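Local coordinates for protein phosphonomutase (Burkholderia cenocepacia J2315, PDB 4MG4) that is a phosphonomutase-family protein folded as a closed eight-stranded beta/alpha barrel that pairs with a second copy of itself, at residues F31-D35 with A36-R40; M69-A72 with L73-V77; I108-S111 with I112-G115; R160-V163 with F164-A167; G242-P245 with Y246-M250. All coordinates share one frame; numbering follows the deposited sequence.

Contact 1 of 5, residues F31-D35 with A36-R40; sequences FNVWD and AGSAR
V33 and S38 meet where strand 28-33 gives way to helix 36-44, a turn of the barrel's first beta-alpha-beta unit that illustrates how a helix N-cap is built. V33 lays its CG1 against the backbone of S38, 3.5 Å from S38 O, while its CG2 faces the CB of A39 loosely; behind this pair lies I81 of helix 71-84. W34 comes next and contributes twice. Its backbone N donates to S38 OG at 3.1 Å in an almost straight bond (170°), and its indole lies flat beneath the serine: S38 CB stands 3.7 Å from the centroid of the six-membered ring, nearly over its centre, a CH-pi contact. Elsewhere the indole packs on helix 54-60. D35 is the N-cap itself. With CG held between its backbone N and carbonyl carbon (chi1 60°), its carboxylate swings over the start of the helix, and D35 OD1 accepts from the amide S38 N at 2.9 Å. The carbonyl of D35 starts the regular helical bonding by accepting from A39 N. G62 of the second subunit packs on A36, so the cap lies close to the dimer interface. S38 OG is drawn into the same knot: D35 OD1 lies 2.7 Å from it and D35 O 3.0 Å, two acceptors competing for one hydroxyl proton.

Contact 2 of 5, residues M69-A72 with L73-V77; sequences MPRA and LMMEV
M69 crosses L73 at about a right angle, its methyl driven against the branch point of the leucine. The methionine is extended throughout, starting with CG opposite the backbone N (chi1 -174°), and this straight chain carries CE along the first helical turn to sit 3.3 Å from L73 CG, tighter than ordinary van der Waals contact. The same methyl reaches V77 one turn further on, 3.8 Å from its CG2, so one terminal carbon bridges two residues of a single helical side. M74 turns its own bent chain back toward the sulfur, with M69 SD and M74 CE 4.4 Å apart. This is the N terminus of helix 71-84: P70 is the N-cap residue, and M69 just before it pairs with M74 in the positions of a hydrophobic staple, a loose one here. P70 O accepts from M74 N at 3.1 Å, the donor lying in the carbonyl plane, and R71 O and A72 O bond to M75 N and E76 N in turn. Around the helix R71 and M75 cross obliquely, with R71 CG 4.0 Å from M75 CE. R71 then bends at its third torsion (71°), and its guanidinium is held by a salt bridge to E106 and a hydrogen bond to T107 in helix 101-113. V57 of helix 54-60 packs on M69, M74 and V77.

Contact 3 of 5, residues I108-S111 with I112-G115; sequences IAMS and IRAG
I108 and I112 stand one helical turn apart and are joined by a backbone bond as well as by their side chains. I108 CG2 touches I112 CD1 at 3.9 Å, and beside that pair I108 O receives two donors: I112 N at 3.1 Å, lying nearly in line with the carbonyl bond, and the hydroxyl S111 OG at 2.7 Å, which arrives in the carbonyl plane on a lone pair. The serine reaches back because its chi1 of 77° tucks OG toward the turn that precedes it. One residue along, A109 O accepts from R113 N at 3.1 Å, and the methyl of A109 lies under one face of the R113 guanidinium, 3.5 Å from NH1 and displaced toward the rim of the group. The helix involved, 101-113, follows strand 89-92 in a beta-alpha-beta unit and ends in a Schellman motif. Its final turn has A114 N donating to M110 O, after which G115 leaves helical geometry with a phi of 102° while its amide N bonds I112 O at 3.0 Å. Further out, Y155 hydrogen-bonds S111 OG and also packs on both isoleucines, on which helix 134-150 packs too, through A144 and A147 on I108 and A148 on I112. A114, at the helix end, packs on L78 and E79 of helix 71-84.

Contact 4 of 5, residues R160-V163 with F164-A167; sequences RTDV and FFKA
A cation-pi contact of R160 with F165 marks the loop where strand 156-160 leaves the barrel before helix 174-190. The guanidinium stands almost upright on the ring, the two planes 79° apart, and offers NH2 to the middle of one face; R160 CZ lies 4.7 Å from the ring centroid. This is a case of an arginine used at its edge, and D162 fixes the rotation. D162 OD1 accepts the N-H of R160 NE on its syn lone pair at 2.8 Å, within the guanidinium plane, in a salt bridge that R160 NH2 reinforces only weakly. F165 points the same way as D162: a chi1 of -178° turns its CG away from the backbone N, and the ring runs alongside the carboxylate. The backbone brings these groups together. K166 N donates to D162 O at 3.0 Å, F164 to A167 form a type I beta turn closed by A167 N and F164 O, and a water spans the bend, donating a hydrogen bond to T161 O at 2.7 Å and accepting one from F164 N at 2.9 Å. Further off, D162 OD2 is hydrogen-bonded by S124, and D123 bonds both T161 OG1 and the amide of D162. R160 thus meets both a carboxylate oxygen and an aromatic face, with E122 a more distant, weak ionic partner, a combination likely to hold the guanidinium in one orientation.

Contact 5 of 5, residues G242-P245 with Y246-M250; sequences GPYP and YLQAM
Y244 O receives Q248 N at 2.8 Å, the shortest hydrogen bond here and one that approaches almost in line with the carbonyl. The side chains of the same two residues also meet. A chi1 of -67° sets Q248 CG beside its own backbone N, and the chain bends at the next torsion, which brings CG over one face of the Y244 ring, 3.7 Å from its centroid in a CH-pi contact. Beyond it the amide settles almost parallel to the ring, the planes 15° apart, and Q248 OE1 is hydrogen-bonded by K251. L256 of the second subunit packs on both residues. On a different side of the turn, P243 and L247 run side by side in the same direction, P243 CG 4.1 Å from L247 CD1, and L247 N makes a straight bond to P243 O. A third such bond joins A249 N to P245 O at 3.0 Å; P245, with no amide proton to offer, fits a first turn, where amides lack helical acceptors. Y246 extends away from these pairs to meet W34 edge-to-face and to touch G37 of the second subunit. It is a helix N terminus with a proline as N-cap residue, opening helix 244-259 after the last strand of a TIM barrel.

Overall arrangement
Each contact is a single continuous stretch, so none encloses a long loop; they follow in series, without nesting or crossing. Contact 1 turns the first strand into its helix, contact 2 opens helix 71-84, and contact 3 ends helix 101-113. These three form a chain of neighbours: W34 O meets V77 CG1 at 3.7 Å, and M75 packs on M110 and S111. Contact 4, on the loop after strand 156-160, touches none of the others and lies across the chain's centre from contacts 1 and 3. Contact 5 starts the C-terminal helix and returns to contact 1, joining the two ends of the closed barrel; both reach the second subunit, as contact 2 does through L73.

Contact 1 of 5, residues F31-D35 with A36-R40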
loop_
_atom_site.group_PDB
_atom_site.type_symbol
_atom_site.label_atom_id
_atom_site.label_comp_id
_atom_site.label_asym_id
_atom_site.label_seq_id
_atom_site.Cartn_x
_atom_site.Cartn_y
_atom_site.Cartn_z
ATOM N N PHE A 31 10.201 1.927 11.787
ATOM C CA PHE A 31 9.692 1.005 10.780
ATOM C C PHE A 31 9.174 1.877 9.642
ATOM O O PHE A 31 8.550 2.967 9.885
ATOM C CB PHE A 31 8.569 0.120 11.361
ATOM C CG PHE A 31 9.013 -0.628 12.539
ATOM C CD1 PHE A 31 9.690 -1.789 12.379
ATOM C CD2 PHE A 31 8.906 -0.059 13.806
ATOM C CE1 PHE A 31 10.163 -2.487 13.459
ATOM C CE2 PHE A 31 9.380 -0.746 14.899
ATOM C CZ PHE A 31 10.033 -1.937 14.718
ATOM N N ASN A 32 9.579 1.504 8.427
ATOM C CA ASN A 32 9.252 2.296 7.266
ATOM C C ASN A 32 7.829 1.977 6.804
ATOM O O ASN A 32 7.500 0.804 6.624
ATOM C CB ASN A 32 10.205 2.017 6.111
ATOM C CG ASN A 32 11.582 2.534 6.349
ATOM O OD1 ASN A 32 11.777 3.418 7.208
ATOM N ND2 ASN A 32 12.555 1.984 5.636
ATOM N N VAL A 33 7.017 3.014 6.687
ATOM C CA VAL A 33 5.640 2.930 6.189
ATOM C C VAL A 33 5.640 3.509 4.769
ATOM O O VAL A 33 6.568 4.185 4.347
ATOM C CB VAL A 33 4.608 3.582 7.115
ATOM C CG1 VAL A 33 4.614 2.886 8.478
ATOM C CG2 VAL A 33 4.891 5.091 7.284
ATOM N N TRP A 34 4.579 3.213 4.035
ATOM C CA TRP A 34 4.509 3.488 2.606
ATOM C C TRP A 34 3.169 4.064 2.141
ATOM O O TRP A 34 3.014 4.356 0.961
ATOM C CB TRP A 34 4.857 2.218 1.811
ATOM C CG TRP A 34 3.937 1.109 2.139
ATOM C CD1 TRP A 34 2.760 0.789 1.502
ATOM C CD2 TRP A 34 4.106 0.147 3.167
ATOM N NE1 TRP A 34 2.187 -0.308 2.080
ATOM C CE2 TRP A 34 2.998 -0.743 3.096
ATOM C CE3 TRP A 34 5.075 -0.083 4.140
ATOM C CZ2 TRP A 34 2.840 -1.782 3.991
ATOM C CZ3 TRP A 34 4.895 -1.107 5.034
ATOM C CH2 TRP A 34 3.818 -1.980 4.916
ATOM N N ASP A 35 2.216 4.253 3.044
ATOM C CA ASP A 35 0.920 4.853 2.731
ATOM C C ASP A 35 0.212 5.166 4.031
ATOM O O ASP A 35 0.712 4.841 5.122
ATOM C CB ASP A 35 0.028 4.000 1.791
ATOM C CG ASP A 35 -0.316 2.626 2.348
ATOM O OD1 ASP A 35 -0.158 2.323 3.558
ATOM O OD2 ASP A 35 -0.806 1.792 1.528
ATOM N N ALA A 36 -0.918 5.817 3.932
ATOM C CA ALA A 36 -1.566 6.277 5.150
ATOM C C ALA A 36 -2.094 5.107 6.000
ATOM O O ALA A 36 -2.133 5.193 7.220
ATOM C CB ALA A 36 -2.657 7.211 4.789
ATOM N N GLY A 37 -2.543 4.017 5.352
ATOM C CA GLY A 37 -3.036 2.863 6.114
ATOM C C GLY A 37 -1.935 2.246 6.963
ATOM O O GLY A 37 -2.157 1.908 8.142
ATOM N N SER A 38 -0.760 2.053 6.351
ATOM C CA SER A 38 0.383 1.454 7.038
ATOM C C SER A 38 0.896 2.390 8.149
ATOM O O SER A 38 1.308 1.940 9.236
ATOM C CB SER A 38 1.486 1.027 6.065
ATOM O OG SER A 38 1.942 2.053 5.174
ATOM N N ALA A 39 0.837 3.687 7.882
ATOM C CA ALA A 39 1.199 4.677 8.909
ATOM C C ALA A 39 0.333 4.557 10.143
ATOM O O ALA A 39 0.833 4.548 11.281
ATOM C CB ALA A 39 1.101 6.082 8.347
ATOM N N ARG A 40 -0.982 4.513 9.919
ATOM C CA ARG A 40 -1.941 4.344 11.009
ATOM C C ARG A 40 -1.742 3.057 11.792
ATOM O O ARG A 40 -1.739 3.061 13.053
ATOM C CB ARG A 40 -3.364 4.435 10.471
ATOM C CG ARG A 40 -4.469 4.268 11.512
ATOM C CD ARG A 40 -4.163 4.866 12.883
ATOM N NE ARG A 40 -4.242 6.320 12.940
ATOM C CZ ARG A 40 -3.777 7.065 13.951
ATOM N NH1 ARG A 40 -3.172 6.501 15.002
ATOM N NH2 ARG A 40 -3.912 8.388 13.911
#

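Contact 2 of 5, residues M69-A72 with L73-V77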
loop_
_atom_site.group_PDB
_atom_site.type_symbol
_atom_site.label_atom_id
_atom_site.label_comp_id
_atom_site.label_asym_id
_atom_site.label_seq_id
_atom_site.Cartn_x
_atom_site.Cartn_y
_atom_site.Cartn_z
ATOM N N MET A 69 10.572 6.997 -9.122
ATOM C CA MET A 69 9.263 7.617 -8.822
ATOM C C MET A 69 9.431 9.131 -8.881
ATOM O O MET A 69 10.377 9.642 -8.332
ATOM C CB MET A 69 8.784 7.193 -7.413
ATOM C CG MET A 69 7.387 7.641 -7.048
ATOM S SD MET A 69 6.829 6.793 -5.536
ATOM C CE MET A 69 5.307 7.654 -5.267
ATOM N N PRO A 70 8.545 9.854 -9.586
ATOM C CA PRO A 70 8.695 11.305 -9.603
ATOM C C PRO A 70 8.595 11.911 -8.201
ATOM O O PRO A 70 7.818 11.428 -7.367
ATOM C CB PRO A 70 7.512 11.781 -10.452
ATOM C CG PRO A 70 7.209 10.639 -11.318
ATOM C CD PRO A 70 7.476 9.402 -10.490
ATOM N N ARG A 71 9.385 12.949 -7.976
ATOM C CA ARG A 71 9.409 13.608 -6.672
ATOM C C ARG A 71 8.005 14.021 -6.226
ATOM O O ARG A 71 7.656 13.870 -5.077
ATOM C CB ARG A 71 10.285 14.827 -6.715
ATOM C CG ARG A 71 10.506 15.439 -5.360
ATOM C CD ARG A 71 11.452 16.635 -5.360
ATOM N NE ARG A 71 10.844 17.790 -5.994
ATOM C CZ ARG A 71 11.489 18.884 -6.334
ATOM N NH1 ARG A 71 10.804 19.888 -6.907
ATOM N NH2 ARG A 71 12.777 19.033 -6.108
ATOM N N ALA A 72 7.214 14.575 -7.140
ATOM C CA ALA A 72 5.875 15.079 -6.772
ATOM C C ALA A 72 4.950 13.977 -6.255
ATOM O O ALA A 72 4.191 14.161 -5.326
ATOM C CB ALA A 72 5.262 15.800 -7.969
ATOM N N LEU A 73 5.052 12.810 -6.865
ATOM C CA LEU A 73 4.318 11.638 -6.424
ATOM C C LEU A 73 4.816 11.202 -5.041
ATOM O O LEU A 73 3.958 10.929 -4.184
ATOM C CB LEU A 73 4.377 10.508 -7.469
ATOM C CG LEU A 73 3.368 9.363 -7.390
ATOM C CD1 LEU A 73 1.950 9.801 -7.052
ATOM C CD2 LEU A 73 3.399 8.676 -8.755
ATOM N N MET A 74 6.136 11.183 -4.777
ATOM C CA MET A 74 6.658 10.909 -3.414
ATOM C C MET A 74 6.110 11.915 -2.424
ATOM O O MET A 74 5.713 11.522 -1.325
ATOM C CB MET A 74 8.195 10.880 -3.285
ATOM C CG MET A 74 8.683 10.760 -1.771
ATOM S SD MET A 74 8.499 8.946 -1.451
ATOM C CE MET A 74 9.714 8.190 -2.503
ATOM N N MET A 75 6.048 13.203 -2.819
ATOM C CA MET A 75 5.578 14.207 -1.889
ATOM C C MET A 75 4.105 14.029 -1.591
ATOM O O MET A 75 3.665 14.285 -0.476
ATOM C CB MET A 75 5.886 15.621 -2.407
ATOM C CG MET A 75 7.373 15.915 -2.593
ATOM S SD MET A 75 8.163 16.097 -0.959
ATOM C CE MET A 75 9.867 16.132 -1.483
ATOM N N GLU A 76 3.335 13.572 -2.576
ATOM C CA GLU A 76 1.914 13.350 -2.363
ATOM C C GLU A 76 1.727 12.220 -1.367
ATOM O O GLU A 76 0.925 12.319 -0.425
ATOM C CB GLU A 76 1.235 13.016 -3.703
ATOM C CG GLU A 76 -0.242 12.713 -3.557
ATOM C CD GLU A 76 -0.856 12.154 -4.843
ATOM O OE1 GLU A 76 -0.380 12.491 -5.976
ATOM O OE2 GLU A 76 -1.831 11.362 -4.711
ATOM N N VAL A 77 2.510 11.152 -1.541
ATOM C CA VAL A 77 2.488 10.020 -0.620
ATOM C C VAL A 77 2.846 10.474 0.788
ATOM O O VAL A 77 2.164 10.147 1.764
ATOM C CB VAL A 77 3.442 8.913 -1.101
ATOM C CG1 VAL A 77 3.575 7.847 -0.012
ATOM C CG2 VAL A 77 2.909 8.296 -2.389
#

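Contact 3 of 5, residues I108-S111 with I112-G115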
loop_
_atom_site.group_PDB
_atom_site.type_symbol
_atom_site.label_atom_id
_atom_site.label_comp_id
_atom_site.label_asym_id
_atom_site.label_seq_id
_atom_site.Cartn_x
_atom_site.Cartn_y
_atom_site.Cartn_z
ATOM N N ILE A 108 14.361 19.376 -0.152
ATOM C CA ILE A 108 14.195 19.447 1.279
ATOM C C ILE A 108 13.101 20.442 1.647
ATOM O O ILE A 108 12.249 20.190 2.492
ATOM C CB ILE A 108 15.505 19.904 1.956
ATOM C CG1 ILE A 108 16.550 18.855 1.699
ATOM C CG2 ILE A 108 15.276 20.390 3.401
ATOM C CD1 ILE A 108 16.375 17.718 2.507
ATOM N N ALA A 109 13.106 21.591 0.999
ATOM C CA ALA A 109 12.088 22.593 1.262
ATOM C C ALA A 109 10.725 22.046 0.956
ATOM O O ALA A 109 9.791 22.314 1.695
ATOM C CB ALA A 109 12.328 23.894 0.457
ATOM N N MET A 110 10.586 21.282 -0.117
ATOM C CA MET A 110 9.303 20.647 -0.411
ATOM C C MET A 110 8.899 19.599 0.640
ATOM O O MET A 110 7.721 19.478 0.970
ATOM C CB MET A 110 9.313 20.068 -1.806
ATOM C CG MET A 110 9.567 21.188 -2.771
ATOM S SD MET A 110 8.043 22.054 -3.168
ATOM C CE MET A 110 7.251 23.054 -1.976
ATOM N N SER A 111 9.872 18.860 1.186
ATOM C CA SER A 111 9.573 17.873 2.215
ATOM C C SER A 111 9.011 18.546 3.444
ATOM O O SER A 111 8.139 18.003 4.101
ATOM C CB SER A 111 10.793 17.004 2.552
ATOM O OG SER A 111 11.719 17.719 3.388
ATOM N N ILE A 112 9.505 19.739 3.759
ATOM C CA ILE A 112 9.075 20.512 4.917
ATOM C C ILE A 112 7.643 21.013 4.694
ATOM O O ILE A 112 6.779 20.910 5.590
ATOM C CB ILE A 112 10.064 21.673 5.180
ATOM C CG1 ILE A 112 11.389 21.084 5.742
ATOM C CG2 ILE A 112 9.480 22.631 6.166
ATOM C CD1 ILE A 112 12.561 22.014 5.741
ATOM N N ARG A 113 7.404 21.524 3.482
ATOM C CA ARG A 113 6.053 21.955 3.069
ATOM C C ARG A 113 5.040 20.798 3.147
ATOM O O ARG A 113 3.870 21.024 3.547
ATOM C CB ARG A 113 6.081 22.582 1.673
ATOM C CG ARG A 113 6.870 23.852 1.718
ATOM C CD ARG A 113 7.235 24.312 0.329
ATOM N NE ARG A 113 8.128 25.450 0.366
ATOM C CZ ARG A 113 9.170 25.661 -0.413
ATOM N NH1 ARG A 113 9.504 24.868 -1.426
ATOM N NH2 ARG A 113 9.896 26.759 -0.177
ATOM N N ALA A 114 5.493 19.579 2.844
ATOM C CA ALA A 114 4.699 18.346 2.935
ATOM C C ALA A 114 4.486 17.847 4.381
ATOM O O ALA A 114 3.625 17.021 4.615
ATOM C CB ALA A 114 5.350 17.261 2.073
ATOM N N GLY A 115 5.229 18.398 5.336
ATOM C CA GLY A 115 5.057 18.190 6.753
ATOM C C GLY A 115 6.029 17.221 7.396
ATOM O O GLY A 115 5.833 16.844 8.580
#

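Contact 4 of 5, residues R160-V163 with F164-A167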
loop_
_atom_site.group_PDB
_atom_site.type_symbol
_atom_site.label_atom_id
_atom_site.label_comp_id
_atom_site.label_asym_id
_atom_site.label_seq_id
_atom_site.Cartn_x
_atom_site.Cartn_y
_atom_site.Cartn_z
ATOM N N ARG A 160 23.068 9.660 5.113
ATOM C CA ARG A 160 23.370 8.284 4.821
ATOM C C ARG A 160 24.638 8.212 3.997
ATOM O O ARG A 160 24.796 8.928 3.009
ATOM C CB ARG A 160 22.233 7.709 3.989
ATOM C CG ARG A 160 22.537 6.308 3.530
ATOM C CD ARG A 160 21.333 5.639 2.892
ATOM N NE ARG A 160 21.745 4.457 2.170
ATOM C CZ ARG A 160 20.939 3.420 1.864
ATOM N NH1 ARG A 160 19.669 3.410 2.260
ATOM N NH2 ARG A 160 21.434 2.376 1.191
ATOM N N THR A 161 25.562 7.392 4.441
ATOM C CA THR A 161 26.770 7.119 3.658
ATOM C C THR A 161 26.760 5.676 3.211
ATOM O O THR A 161 26.414 4.783 3.997
ATOM C CB THR A 161 28.099 7.464 4.370
ATOM O OG1 THR A 161 29.163 7.249 3.449
ATOM C CG2 THR A 161 28.352 6.681 5.629
ATOM N N ASP A 162 27.079 5.464 1.937
ATOM C CA ASP A 162 27.084 4.116 1.384
ATOM C C ASP A 162 28.429 3.412 1.385
ATOM O O ASP A 162 28.566 2.387 0.715
ATOM C CB ASP A 162 26.464 4.158 0.010
ATOM C CG ASP A 162 24.956 4.290 0.047
ATOM O OD1 ASP A 162 24.301 4.003 1.067
ATOM O OD2 ASP A 162 24.394 4.673 -0.991
ATOM N N VAL A 163 29.408 3.899 2.143
ATOM C CA VAL A 163 30.750 3.288 2.165
ATOM C C VAL A 163 30.663 1.799 2.401
ATOM O O VAL A 163 31.324 1.012 1.683
ATOM C CB VAL A 163 31.672 3.946 3.215
ATOM C CG1 VAL A 163 32.999 3.178 3.388
ATOM C CG2 VAL A 163 31.968 5.363 2.794
ATOM N N PHE A 164 29.928 1.392 3.433
ATOM C CA PHE A 164 29.873 -0.041 3.780
ATOM C C PHE A 164 28.855 -0.747 2.913
ATOM O O PHE A 164 29.033 -1.911 2.568
ATOM C CB PHE A 164 29.562 -0.248 5.285
ATOM C CG PHE A 164 30.755 -0.105 6.179
ATOM C CD1 PHE A 164 31.642 -1.133 6.367
ATOM C CD2 PHE A 164 30.992 1.041 6.819
ATOM C CE1 PHE A 164 32.739 -0.968 7.200
ATOM C CE2 PHE A 164 32.061 1.214 7.702
ATOM C CZ PHE A 164 32.948 0.193 7.870
ATOM N N PHE A 165 27.794 -0.043 2.547
ATOM C CA PHE A 165 26.634 -0.590 1.877
ATOM C C PHE A 165 27.048 -1.144 0.499
ATOM O O PHE A 165 26.577 -2.221 0.084
ATOM C CB PHE A 165 25.574 0.518 1.682
ATOM C CG PHE A 165 24.303 0.013 1.028
ATOM C CD1 PHE A 165 23.478 -0.818 1.754
ATOM C CD2 PHE A 165 23.967 0.374 -0.265
ATOM C CE1 PHE A 165 22.326 -1.321 1.183
ATOM C CE2 PHE A 165 22.807 -0.135 -0.850
ATOM C CZ PHE A 165 21.999 -0.971 -0.111
ATOM N N LYS A 166 27.992 -0.459 -0.148
ATOM C CA LYS A 166 28.439 -0.809 -1.508
ATOM C C LYS A 166 29.605 -1.821 -1.486
ATOM O O LYS A 166 29.986 -2.342 -2.552
ATOM C CB LYS A 166 28.846 0.465 -2.230
ATOM C CG LYS A 166 28.913 0.439 -3.742
ATOM C CD LYS A 166 29.240 1.848 -4.233
ATOM C CE LYS A 166 30.622 2.301 -3.778
ATOM N NZ LYS A 166 31.691 1.501 -4.431
ATOM N N ALA A 167 30.155 -2.139 -0.306
ATOM C CA ALA A 167 31.297 -3.051 -0.145
ATOM C C ALA A 167 30.880 -4.440 0.390
ATOM O O ALA A 167 30.091 -4.551 1.302
ATOM C CB ALA A 167 32.293 -2.425 0.814
HETATM O O HOH W 1 27.345 2.280 4.458
#

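Contact 5 of 5, residues G242-P245 with Y246-M250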
loop_
_atom_site.group_PDB
_atom_site.type_symbol
_atom_site.label_atom_id
_atom_site.label_comp_id
_atom_site.label_asym_id
_atom_site.label_seq_id
_atom_site.Cartn_x
_atom_site.Cartn_y
_atom_site.Cartn_z
ATOM N N GLY A 242 14.924 -0.966 6.876
ATOM C CA GLY A 242 14.703 -0.958 5.426
ATOM C C GLY A 242 13.327 -1.461 5.068
ATOM O O GLY A 242 12.350 -1.163 5.742
ATOM N N PRO A 243 13.242 -2.218 3.959
ATOM C CA PRO A 243 11.879 -2.612 3.514
ATOM C C PRO A 243 11.339 -3.855 4.195
ATOM O O PRO A 243 10.314 -4.399 3.755
ATOM C CB PRO A 243 12.081 -2.888 2.033
ATOM C CG PRO A 243 13.461 -3.366 1.938
ATOM C CD PRO A 243 14.274 -2.610 2.994
ATOM N N TYR A 244 11.953 -4.327 5.273
ATOM C CA TYR A 244 11.445 -5.499 6.000
ATOM C C TYR A 244 9.948 -5.483 6.376
ATOM O O TYR A 244 9.253 -6.487 6.104
ATOM C CB TYR A 244 12.306 -5.705 7.247
ATOM C CG TYR A 244 11.864 -6.850 8.137
ATOM C CD1 TYR A 244 12.210 -8.140 7.818
ATOM C CD2 TYR A 244 11.195 -6.618 9.311
ATOM C CE1 TYR A 244 11.844 -9.203 8.622
ATOM C CE2 TYR A 244 10.827 -7.677 10.134
ATOM C CZ TYR A 244 11.162 -8.959 9.782
ATOM O OH TYR A 244 10.826 -10.011 10.620
ATOM N N PRO A 245 9.415 -4.363 6.931
ATOM C CA PRO A 245 8.016 -4.356 7.261
ATOM C C PRO A 245 7.117 -4.623 6.026
ATOM O O PRO A 245 6.201 -5.478 6.066
ATOM C CB PRO A 245 7.788 -2.963 7.847
ATOM C CG PRO A 245 9.129 -2.580 8.425
ATOM C CD PRO A 245 10.110 -3.147 7.455
ATOM N N TYR A 246 7.392 -3.882 4.954
ATOM C CA TYR A 246 6.605 -4.049 3.724
ATOM C C TYR A 246 6.675 -5.480 3.203
ATOM O O TYR A 246 5.614 -6.079 2.844
ATOM C CB TYR A 246 7.118 -3.086 2.665
ATOM C CG TYR A 246 6.426 -3.208 1.321
ATOM C CD1 TYR A 246 5.199 -2.596 1.080
ATOM C CD2 TYR A 246 7.018 -3.930 0.288
ATOM C CE1 TYR A 246 4.563 -2.722 -0.152
ATOM C CE2 TYR A 246 6.376 -4.078 -0.925
ATOM C CZ TYR A 246 5.153 -3.444 -1.147
ATOM O OH TYR A 246 4.528 -3.553 -2.405
ATOM N N LEU A 247 7.892 -6.026 3.173
ATOM C CA LEU A 247 8.124 -7.398 2.712
ATOM C C LEU A 247 7.462 -8.446 3.552
ATOM O O LEU A 247 6.938 -9.446 2.982
ATOM C CB LEU A 247 9.612 -7.689 2.558
ATOM C CG LEU A 247 10.288 -6.830 1.492
ATOM C CD1 LEU A 247 11.784 -7.079 1.495
ATOM C CD2 LEU A 247 9.692 -7.068 0.105
ATOM N N GLN A 248 7.414 -8.252 4.865
ATOM C CA GLN A 248 6.654 -9.185 5.713
ATOM C C GLN A 248 5.148 -9.128 5.442
ATOM O O GLN A 248 4.463 -10.190 5.369
ATOM C CB GLN A 248 6.938 -8.911 7.193
ATOM C CG GLN A 248 8.385 -9.237 7.537
ATOM C CD GLN A 248 8.675 -10.705 7.351
ATOM O OE1 GLN A 248 9.480 -11.095 6.506
ATOM N NE2 GLN A 248 7.971 -11.532 8.094
ATOM N N ALA A 249 4.607 -7.922 5.343
ATOM C CA ALA A 249 3.174 -7.726 5.011
ATOM C C ALA A 249 2.845 -8.427 3.671
ATOM O O ALA A 249 1.797 -9.111 3.552
ATOM C CB ALA A 249 2.830 -6.247 4.956
ATOM N N MET A 250 3.736 -8.322 2.701
ATOM C CA MET A 250 3.499 -8.880 1.402
ATOM C C MET A 250 3.681 -10.408 1.432
ATOM O O MET A 250 3.052 -11.114 0.631
ATOM C CB MET A 250 4.405 -8.262 0.325
ATOM C CG MET A 250 4.157 -6.788 0.009
ATOM S SD MET A 250 2.439 -6.566 -0.535
ATOM C CE MET A 250 1.617 -5.901 0.876
#